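Putative polysaccharide binding proteins (DUF1812) (Bacteroides thetaiotaomicron VPI-5482, PDB 3GF8) is probably a fimbrial assembly or anchor protein of the FimB/Mfa2 family, a lipoprotein of the outer membrane, with a putative role in polysaccharide binding. Local coordinates at residues Gln35-Glu40 against Gly84-Tyr89; Met80-Ala85 against Glu121-Gly126; Asp171-Glu176 against Val226-Ala231. All blocks are in the same frame, centred on the assembly; numbering follows the deposited sequence.

Interaction 1: residues Gln35-Glu40 against Gly84-Tyr89; sequences QVDKVE and GARDSY
D37 and R86 form a salt bridge where the loop after strand 75-83 runs beside the start of strand 38-44. The two strands are antiparallel neighbours in a beta sheet of this fimbrillin-superfamily fold. R86 NH2 donates to D37 OD1 at 3.0 Å, and the bond is nearly straight, with 172° at the hydrogen. D37 OD1 lies in the guanidinium plane, at its edge. The donor, however, stands above the carboxylate plane, and the two flat groups are almost perpendicular. E57 on strand 50-57 takes R86 NH1, so the guanidinium is gripped by two acids.

K38 makes a second polar link with its end. Its chain is extended beyond CG, and CG lies anti to the backbone N (chi1 173°). K38 NZ donates to the backbone carbonyl A85 O at 2.7 Å, nearly along the C=O axis. The ammonium thus holds the loop at the peptide that precedes R86.

The backbone adds one bond, from G84 N to K38 O, at 2.7 Å. It carries the pairing of the two strands to the point where the second one ends. G84 has a positive phi of 79°, a value easy for a residue without a side chain, and the chain turns away here. Beyond it, R86 N is held by E121 OE2.

The packing across the contact comes largely from the aliphatic part of K38. K38 CB approaches R86 NH2 to 3.7 Å. K38 CD sits over the centre of one guanidinium face, 4.2 Å above its plane.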
loop_
_atom_site.group_PDB
_atom_site.type_symbol
_atom_site.label_atom_id
_atom_site.label_comp_id
_atom_site.label_asym_id
_atom_site.label_seq_id
_atom_site.Cartn_x
_atom_site.Cartn_y
_atom_site.Cartn_z
ATOM N N GLN A 35 9.311 -7.680 8.915
ATOM C CA GLN A 35 8.813 -6.377 8.470
ATOM C C GLN A 35 7.741 -5.693 9.328
ATOM O O GLN A 35 7.612 -4.483 9.272
ATOM C CB GLN A 35 8.244 -6.518 7.052
ATOM C CG GLN A 35 9.289 -6.969 6.058
ATOM C CD GLN A 35 8.802 -6.941 4.637
ATOM O OE1 GLN A 35 7.950 -6.135 4.275
ATOM N NE2 GLN A 35 9.344 -7.830 3.808
ATOM N N VAL A 36 6.937 -6.443 10.076
ATOM C CA VAL A 36 5.801 -5.859 10.730
ATOM C C VAL A 36 6.137 -5.660 12.186
ATOM O O VAL A 36 6.371 -6.630 12.899
ATOM C CB VAL A 36 4.557 -6.743 10.590
ATOM C CG1 VAL A 36 3.347 -6.068 11.260
ATOM C CG2 VAL A 36 4.258 -7.009 9.130
ATOM N N ASP A 37 6.173 -4.414 12.635
ATOM C CA ASP A 37 6.472 -4.133 14.041
ATOM C C ASP A 37 5.289 -3.624 14.864
ATOM O O ASP A 37 5.482 -3.211 15.990
ATOM C CB ASP A 37 7.671 -3.188 14.173
ATOM C CG ASP A 37 7.359 -1.718 13.870
ATOM O OD1 ASP A 37 6.188 -1.274 13.638
ATOM O OD2 ASP A 37 8.353 -0.970 13.901
ATOM N N LYS A 38 4.067 -3.674 14.332
ATOM C CA LYS A 38 2.892 -3.369 15.165
ATOM C C LYS A 38 1.674 -3.994 14.546
ATOM O O LYS A 38 1.452 -3.897 13.332
ATOM C CB LYS A 38 2.707 -1.849 15.309
ATOM C CG LYS A 38 1.391 -1.414 16.030
ATOM C CD LYS A 38 1.227 0.116 16.084
ATOM C CE LYS A 38 -0.062 0.507 16.758
ATOM N NZ LYS A 38 -0.325 1.969 16.703
ATOM N N VAL A 39 0.879 -4.654 15.380
ATOM C CA VAL A 39 -0.395 -5.210 14.942
ATOM C C VAL A 39 -1.447 -4.660 15.888
ATOM O O VAL A 39 -1.172 -4.468 17.081
ATOM C CB VAL A 39 -0.358 -6.735 14.922
ATOM C CG1 VAL A 39 0.580 -7.232 13.830
ATOM C CG2 VAL A 39 0.119 -7.316 16.313
ATOM N N GLU A 40 -2.641 -4.379 15.361
ATOM C CA GLU A 40 -3.740 -4.000 16.200
ATOM C C GLU A 40 -4.959 -4.789 15.754
ATOM O O GLU A 40 -5.480 -4.602 14.641
ATOM C CB GLU A 40 -3.956 -2.502 16.145
ATOM C CG GLU A 40 -5.077 -1.968 17.091
ATOM C CD GLU A 40 -5.073 -0.426 17.189
ATOM O OE1 GLU A 40 -5.470 0.284 16.217
ATOM O OE2 GLU A 40 -4.636 0.075 18.234
ATOM N N GLY A 84 1.114 -1.932 11.454
ATOM C CA GLY A 84 1.963 -0.804 11.120
ATOM C C GLY A 84 1.403 0.605 11.313
ATOM O O GLY A 84 2.148 1.547 11.115
ATOM N N ALA A 85 0.119 0.771 11.698
ATOM C CA ALA A 85 -0.498 2.110 11.704
ATOM C C ALA A 85 0.017 2.912 12.894
ATOM O O ALA A 85 -0.136 2.506 14.047
ATOM C CB ALA A 85 -2.045 2.060 11.688
ATOM N N ARG A 86 0.669 4.029 12.597
ATOM C CA ARG A 86 1.172 4.940 13.635
ATOM C C ARG A 86 0.744 6.353 13.286
ATOM O O ARG A 86 -0.435 6.567 12.982
ATOM C CB ARG A 86 2.680 4.788 13.799
ATOM C CG ARG A 86 3.071 3.390 14.292
ATOM C CD ARG A 86 4.576 3.300 14.436
ATOM N NE ARG A 86 5.055 1.965 14.759
ATOM C CZ ARG A 86 5.206 1.494 15.987
ATOM N NH1 ARG A 86 4.906 2.242 17.035
ATOM N NH2 ARG A 86 5.643 0.256 16.171
ATOM N N ASP A 87 1.666 7.306 13.255
ATOM C CA ASP A 87 1.285 8.709 13.127
ATOM C C ASP A 87 0.719 9.165 11.810
ATOM O O ASP A 87 0.125 10.226 11.770
ATOM C CB ASP A 87 2.457 9.601 13.448
ATOM C CG ASP A 87 2.828 9.531 14.902
ATOM O OD1 ASP A 87 1.906 9.334 15.730
ATOM O OD2 ASP A 87 4.035 9.657 15.221
ATOM N N SER A 88 0.879 8.405 10.738
ATOM C CA SER A 88 0.374 8.860 9.446
ATOM C C SER A 88 -1.116 8.729 9.294
ATOM O O SER A 88 -1.712 9.394 8.425
ATOM C CB SER A 88 1.040 8.138 8.291
ATOM O OG SER A 88 2.439 8.336 8.328
ATOM N N TYR A 89 -1.736 7.921 10.148
ATOM C CA TYR A 89 -3.101 7.527 9.913
ATOM C C TYR A 89 -3.967 7.828 11.117
ATOM O O TYR A 89 -3.516 7.665 12.237
ATOM C CB TYR A 89 -3.134 6.030 9.639
ATOM C CG TYR A 89 -2.058 5.568 8.706
ATOM C CD1 TYR A 89 -2.184 5.766 7.349
ATOM C CD2 TYR A 89 -0.920 4.927 9.165
ATOM C CE1 TYR A 89 -1.221 5.349 6.453
ATOM C CE2 TYR A 89 0.054 4.484 8.265
ATOM C CZ TYR A 89 -0.109 4.700 6.903
ATOM O OH TYR A 89 0.844 4.308 5.949
#

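Interaction 2: residues Met80-Ala85 against Glu121-Gly126; sequences MAWAGA and ETLWYG
W82 and Y125 pack together on one face of an antiparallel strand pair, 75-83 with 124-133. It is a buried contact within the beta sheet that these strands share. Four backbone hydrogen bonds join M80-A85 to E121-G126. A81 and G126 form one hydrogen-bonded pair. A83 and W124 form the other, and its W124 N to A83 O bond is 2.8 Å long and almost straight. A CA-H...O contact from G84 CA to T122 O extends the pairing.

The aromatic contact is T-shaped. The Y125 edge points at the W82 six-membered ring, planes 65° apart, with Y125 CD1 3.6 Å from W82 CH2. Y125 CG is anti to its backbone N (chi1 170°), and this starts the ring on the side where CD1 meets W82. An alanine in place of W82 would probably take away the ring face that the Y125 edge meets and the packing on L123 CD2, opening a gap between them. The Y125 hydroxyl is bonded to H183 O.

Smaller apolar contacts lie around the rings. L123 CD1 meets A85 CB. On the face away from W82 and Y125, A83 CB lies 3.9 Å from W124 CB.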
loop_
_atom_site.group_PDB
_atom_site.type_symbol
_atom_site.label_atom_id
_atom_site.label_comp_id
_atom_site.label_asym_id
_atom_site.label_seq_id
_atom_site.Cartn_x
_atom_site.Cartn_y
_atom_site.Cartn_z
HETATM N N MSE A 80 -10.365 -8.725 12.686
HETATM C CA MSE A 80 -9.593 -8.161 11.598
HETATM C C MSE A 80 -8.472 -7.364 12.239
HETATM O O MSE A 80 -8.425 -7.267 13.453
HETATM C CB MSE A 80 -10.471 -7.349 10.602
HETATM C CG MSE A 80 -11.281 -6.193 11.138
HETATM SE SE MSE A 80 -10.256 -4.607 11.393
HETATM C CE MSE A 80 -9.623 -4.233 9.565
ATOM N N ALA A 81 -7.542 -6.842 11.443
ATOM C CA ALA A 81 -6.477 -6.051 12.015
ATOM C C ALA A 81 -5.978 -4.962 11.072
ATOM O O ALA A 81 -6.228 -5.014 9.879
ATOM C CB ALA A 81 -5.332 -6.933 12.452
ATOM N N TRP A 82 -5.330 -3.945 11.658
ATOM C CA TRP A 82 -4.464 -3.024 10.927
ATOM C C TRP A 82 -3.096 -3.159 11.571
ATOM O O TRP A 82 -2.967 -3.225 12.799
ATOM C CB TRP A 82 -4.934 -1.584 11.060
ATOM C CG TRP A 82 -6.129 -1.232 10.265
ATOM C CD1 TRP A 82 -7.381 -0.941 10.747
ATOM C CD2 TRP A 82 -6.207 -1.102 8.834
ATOM N NE1 TRP A 82 -8.228 -0.647 9.699
ATOM C CE2 TRP A 82 -7.534 -0.734 8.520
ATOM C CE3 TRP A 82 -5.279 -1.252 7.790
ATOM C CZ2 TRP A 82 -7.961 -0.526 7.211
ATOM C CZ3 TRP A 82 -5.695 -1.043 6.496
ATOM C CH2 TRP A 82 -7.019 -0.676 6.209
ATOM N N ALA A 83 -2.074 -3.250 10.730
ATOM C CA ALA A 83 -0.728 -3.474 11.197
ATOM C C ALA A 83 0.145 -2.356 10.640
ATOM O O ALA A 83 -0.055 -1.897 9.518
ATOM C CB ALA A 83 -0.209 -4.872 10.767
ATOM N N GLY A 84 1.114 -1.932 11.454
ATOM C CA GLY A 84 1.963 -0.804 11.120
ATOM C C GLY A 84 1.403 0.605 11.313
ATOM O O GLY A 84 2.148 1.547 11.115
ATOM N N ALA A 85 0.119 0.771 11.698
ATOM C CA ALA A 85 -0.498 2.110 11.704
ATOM C C ALA A 85 0.017 2.912 12.894
ATOM O O ALA A 85 -0.136 2.506 14.047
ATOM C CB ALA A 85 -2.045 2.060 11.688
ATOM N N GLU A 121 4.981 5.250 7.283
ATOM C CA GLU A 121 5.219 3.923 7.861
ATOM C C GLU A 121 4.280 2.919 7.177
ATOM O O GLU A 121 3.083 3.229 6.862
ATOM C CB GLU A 121 5.047 3.935 9.386
ATOM C CG GLU A 121 3.608 4.040 9.901
ATOM C CD GLU A 121 3.044 5.452 9.997
ATOM O OE1 GLU A 121 3.631 6.397 9.457
ATOM O OE2 GLU A 121 1.980 5.623 10.641
ATOM N N THR A 122 4.843 1.755 6.880
ATOM C CA THR A 122 4.195 0.768 6.046
ATOM C C THR A 122 2.973 0.241 6.766
ATOM O O THR A 122 3.007 -0.016 7.992
ATOM C CB THR A 122 5.142 -0.370 5.682
ATOM O OG1 THR A 122 6.178 0.172 4.870
ATOM C CG2 THR A 122 4.413 -1.504 4.914
ATOM N N LEU A 123 1.895 0.157 5.981
ATOM C CA LEU A 123 0.589 -0.196 6.462
ATOM C C LEU A 123 0.137 -1.548 5.879
ATOM O O LEU A 123 0.209 -1.743 4.658
ATOM C CB LEU A 123 -0.412 0.882 6.052
ATOM C CG LEU A 123 -1.827 0.655 6.569
ATOM C CD1 LEU A 123 -1.840 0.826 8.092
ATOM C CD2 LEU A 123 -2.775 1.627 5.878
ATOM N N TRP A 124 -0.302 -2.457 6.757
ATOM C CA TRP A 124 -0.909 -3.732 6.325
ATOM C C TRP A 124 -2.339 -3.868 6.827
ATOM O O TRP A 124 -2.657 -3.466 7.956
ATOM C CB TRP A 124 -0.122 -4.959 6.838
ATOM C CG TRP A 124 1.257 -5.165 6.288
ATOM C CD1 TRP A 124 1.609 -5.970 5.246
ATOM C CD2 TRP A 124 2.482 -4.609 6.796
ATOM N NE1 TRP A 124 2.976 -5.934 5.059
ATOM C CE2 TRP A 124 3.534 -5.102 5.989
ATOM C CE3 TRP A 124 2.792 -3.730 7.836
ATOM C CZ2 TRP A 124 4.872 -4.731 6.187
ATOM C CZ3 TRP A 124 4.133 -3.369 8.037
ATOM C CH2 TRP A 124 5.149 -3.882 7.217
ATOM N N TYR A 125 -3.184 -4.467 5.980
ATOM C CA TYR A 125 -4.582 -4.758 6.295
ATOM C C TYR A 125 -4.715 -6.232 6.645
ATOM O O TYR A 125 -4.166 -7.098 5.967
ATOM C CB TYR A 125 -5.465 -4.404 5.100
ATOM C CG TYR A 125 -6.869 -4.900 5.252
ATOM C CD1 TYR A 125 -7.771 -4.240 6.084
ATOM C CD2 TYR A 125 -7.308 -6.037 4.570
ATOM C CE1 TYR A 125 -9.075 -4.698 6.237
ATOM C CE2 TYR A 125 -8.612 -6.502 4.707
ATOM C CZ TYR A 125 -9.490 -5.842 5.558
ATOM O OH TYR A 125 -10.765 -6.308 5.716
ATOM N N GLY A 126 -5.419 -6.513 7.739
ATOM C CA GLY A 126 -5.607 -7.871 8.211
ATOM C C GLY A 126 -7.009 -8.251 7.875
ATOM O O GLY A 126 -7.942 -7.650 8.403
#

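Interaction 3: residues Asp171-Glu176 against Val226-Ala231; sequences DYEIIE and VLTEKA
Strands 171-176 and 226-229 run antiparallel, their axes 4.9 Å apart at the closest and 156° between their directions. D171 with T228 and E173 with V226 are hydrogen-bonded pairs, and Y172 with L227 is the non-hydrogen-bonded pair between them. Each hydrogen-bonded pair makes two backbone bonds, and D171 N to T228 O is 2.8 Å. The strands are neighbours in a five-stranded mixed sheet, in which 235-240 lies on the far side of 224-229. L227 CA adds a CA-H...O contact to D171 O.

Y172 and L227 share one face of the sheet. L227 CG, with both methyls close by, comes obliquely to the ring, 3.7 Å from Y172 CD2. F156 and F237 also touch L227, and V210 touches Y172. The Y172 hydroxyl is bonded to M167 O.

The other face carries D171, E173, V226 and T228, and its chemistry is mixed. I175 CD1 packs on V226 CG2 at 3.5 Å. D171 OD1 lies beside the aliphatic chain of K230, near CG and CE, and the two side chains cross at about a right angle. The E173 carboxylate is shared: OE1 is bonded to S194 OG, while OE2 turns to a bound water. T228 OG1 lies anti to its carbonyl carbon (chi1 -56°), which brings it to the same water. That water bridges three groups across the strands. It lies 2.7 Å from E173 OE2, 2.8 Å from V226 O and 2.7 Å from T228 OG1.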
loop_
_atom_site.group_PDB
_atom_site.type_symbol
_atom_site.label_atom_id
_atom_site.label_comp_id
_atom_site.label_asym_id
_atom_site.label_seq_id
_atom_site.Cartn_x
_atom_site.Cartn_y
_atom_site.Cartn_z
ATOM N N ASP A 171 8.288 19.068 -11.351
ATOM C CA ASP A 171 7.606 18.466 -10.222
ATOM C C ASP A 171 6.902 17.148 -10.600
ATOM O O ASP A 171 6.493 16.948 -11.762
ATOM C CB ASP A 171 6.549 19.408 -9.690
ATOM C CG ASP A 171 7.132 20.663 -9.098
ATOM O OD1 ASP A 171 8.320 20.638 -8.643
ATOM O OD2 ASP A 171 6.377 21.671 -9.112
ATOM N N TYR A 172 6.719 16.304 -9.586
ATOM C CA TYR A 172 6.272 14.926 -9.737
ATOM C C TYR A 172 5.152 14.660 -8.782
ATOM O O TYR A 172 5.287 14.941 -7.578
ATOM C CB TYR A 172 7.397 13.984 -9.391
ATOM C CG TYR A 172 8.654 14.277 -10.136
ATOM C CD1 TYR A 172 9.532 15.272 -9.697
ATOM C CD2 TYR A 172 8.949 13.599 -11.311
ATOM C CE1 TYR A 172 10.698 15.561 -10.413
ATOM C CE2 TYR A 172 10.102 13.832 -11.984
ATOM C CZ TYR A 172 10.965 14.853 -11.548
ATOM O OH TYR A 172 12.112 15.109 -12.259
ATOM N N GLU A 173 4.070 14.096 -9.323
ATOM C CA GLU A 173 2.920 13.717 -8.556
ATOM C C GLU A 173 2.340 12.358 -8.952
ATOM O O GLU A 173 2.283 12.009 -10.136
ATOM C CB GLU A 173 1.781 14.724 -8.779
ATOM C CG GLU A 173 2.102 16.178 -8.574
ATOM C CD GLU A 173 0.912 17.022 -8.992
ATOM O OE1 GLU A 173 -0.057 17.154 -8.196
ATOM O OE2 GLU A 173 0.932 17.511 -10.141
ATOM N N ILE A 174 1.874 11.632 -7.943
ATOM C CA ILE A 174 0.974 10.508 -8.115
ATOM C C ILE A 174 -0.349 11.048 -7.552
ATOM O O ILE A 174 -0.361 11.581 -6.433
ATOM C CB ILE A 174 1.475 9.259 -7.352
ATOM C CG1 ILE A 174 2.777 8.743 -8.011
ATOM C CG2 ILE A 174 0.404 8.183 -7.323
ATOM C CD1 ILE A 174 3.372 7.478 -7.419
ATOM N N ILE A 175 -1.425 10.963 -8.339
ATOM C CA ILE A 175 -2.718 11.580 -8.002
ATOM C C ILE A 175 -3.785 10.501 -7.863
ATOM O O ILE A 175 -4.017 9.746 -8.760
ATOM C CB ILE A 175 -3.140 12.645 -9.050
ATOM C CG1 ILE A 175 -2.076 13.748 -9.096
ATOM C CG2 ILE A 175 -4.565 13.216 -8.723
ATOM C CD1 ILE A 175 -2.112 14.690 -10.313
ATOM N N GLU A 176 -4.377 10.397 -6.692
ATOM C CA GLU A 176 -5.411 9.420 -6.452
ATOM C C GLU A 176 -6.134 9.778 -5.162
ATOM O O GLU A 176 -5.576 10.451 -4.300
ATOM C CB GLU A 176 -4.801 8.031 -6.354
ATOM C CG GLU A 176 -5.817 6.904 -6.367
ATOM C CD GLU A 176 -6.778 7.014 -7.525
ATOM O OE1 GLU A 176 -6.399 6.664 -8.657
ATOM O OE2 GLU A 176 -7.906 7.481 -7.284
ATOM N N VAL A 226 1.997 12.357 -12.979
ATOM C CA VAL A 226 1.994 13.653 -13.660
ATOM C C VAL A 226 3.276 14.420 -13.341
ATOM O O VAL A 226 3.627 14.629 -12.177
ATOM C CB VAL A 226 0.806 14.535 -13.217
ATOM C CG1 VAL A 226 0.785 15.871 -14.023
ATOM C CG2 VAL A 226 -0.520 13.779 -13.343
ATOM N N LEU A 227 3.970 14.826 -14.397
ATOM C CA LEU A 227 5.132 15.685 -14.320
ATOM C C LEU A 227 4.778 17.080 -14.836
ATOM O O LEU A 227 4.136 17.226 -15.875
ATOM C CB LEU A 227 6.285 15.100 -15.143
ATOM C CG LEU A 227 7.161 14.062 -14.462
ATOM C CD1 LEU A 227 6.388 12.819 -13.954
ATOM C CD2 LEU A 227 8.245 13.663 -15.423
ATOM N N THR A 228 5.237 18.102 -14.119
ATOM C CA THR A 228 4.933 19.481 -14.439
ATOM C C THR A 228 6.220 20.269 -14.482
ATOM O O THR A 228 7.075 20.144 -13.614
ATOM C CB THR A 228 3.965 20.104 -13.417
ATOM O OG1 THR A 228 2.784 19.300 -13.338
ATOM C CG2 THR A 228 3.565 21.546 -13.837
ATOM N N GLU A 229 6.384 21.049 -15.535
ATOM C CA GLU A 229 7.611 21.797 -15.699
ATOM C C GLU A 229 7.650 22.961 -14.714
ATOM O O GLU A 229 6.705 23.754 -14.642
ATOM C CB GLU A 229 7.699 22.322 -17.115
ATOM C CG GLU A 229 9.042 22.854 -17.450
ATOM C CD GLU A 229 9.065 23.403 -18.838
ATOM O OE1 GLU A 229 8.240 24.290 -19.130
ATOM O OE2 GLU A 229 9.899 22.936 -19.631
ATOM N N LYS A 230 8.724 23.037 -13.938
ATOM C CA LYS A 230 8.822 24.096 -12.939
ATOM C C LYS A 230 8.720 25.454 -13.665
ATOM O O LYS A 230 7.865 26.290 -13.332
ATOM C CB LYS A 230 10.129 23.999 -12.147
ATOM C CG LYS A 230 10.207 22.892 -11.114
ATOM C CD LYS A 230 11.669 22.684 -10.707
ATOM C CE LYS A 230 11.841 21.631 -9.622
ATOM N NZ LYS A 230 13.289 21.267 -9.386
ATOM N N ALA A 231 9.559 25.639 -14.687
ATOM C CA ALA A 231 9.600 26.912 -15.428
ATOM C C ALA A 231 8.200 27.376 -15.885
ATOM O O ALA A 231 7.684 28.385 -15.395
ATOM C CB ALA A 231 10.569 26.826 -16.613
HETATM O O HOH W 1 3.272 17.286 -11.553
#

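Interactions 1 and 2 are adjoining parts of one structure. They share G84 and A85, and strand 75-83 lies between their other strands, 38-44 and 124-133. Interaction 2 is the buried member, made of paired backbone and packed rings. Interaction 1 is partly buried, and charged side chains hold the loop that leaves the strand. E121 joins them directly: OE1 meets S88 OG at 2.5 Å, a probable hydrogen bond. Interaction 3 is separate, with its centre about 29 Å from the centres of the other two, in another sheet. It repeats the antiparallel pairing of interaction 2, but with one apolar face and one mixed face with a bridging water.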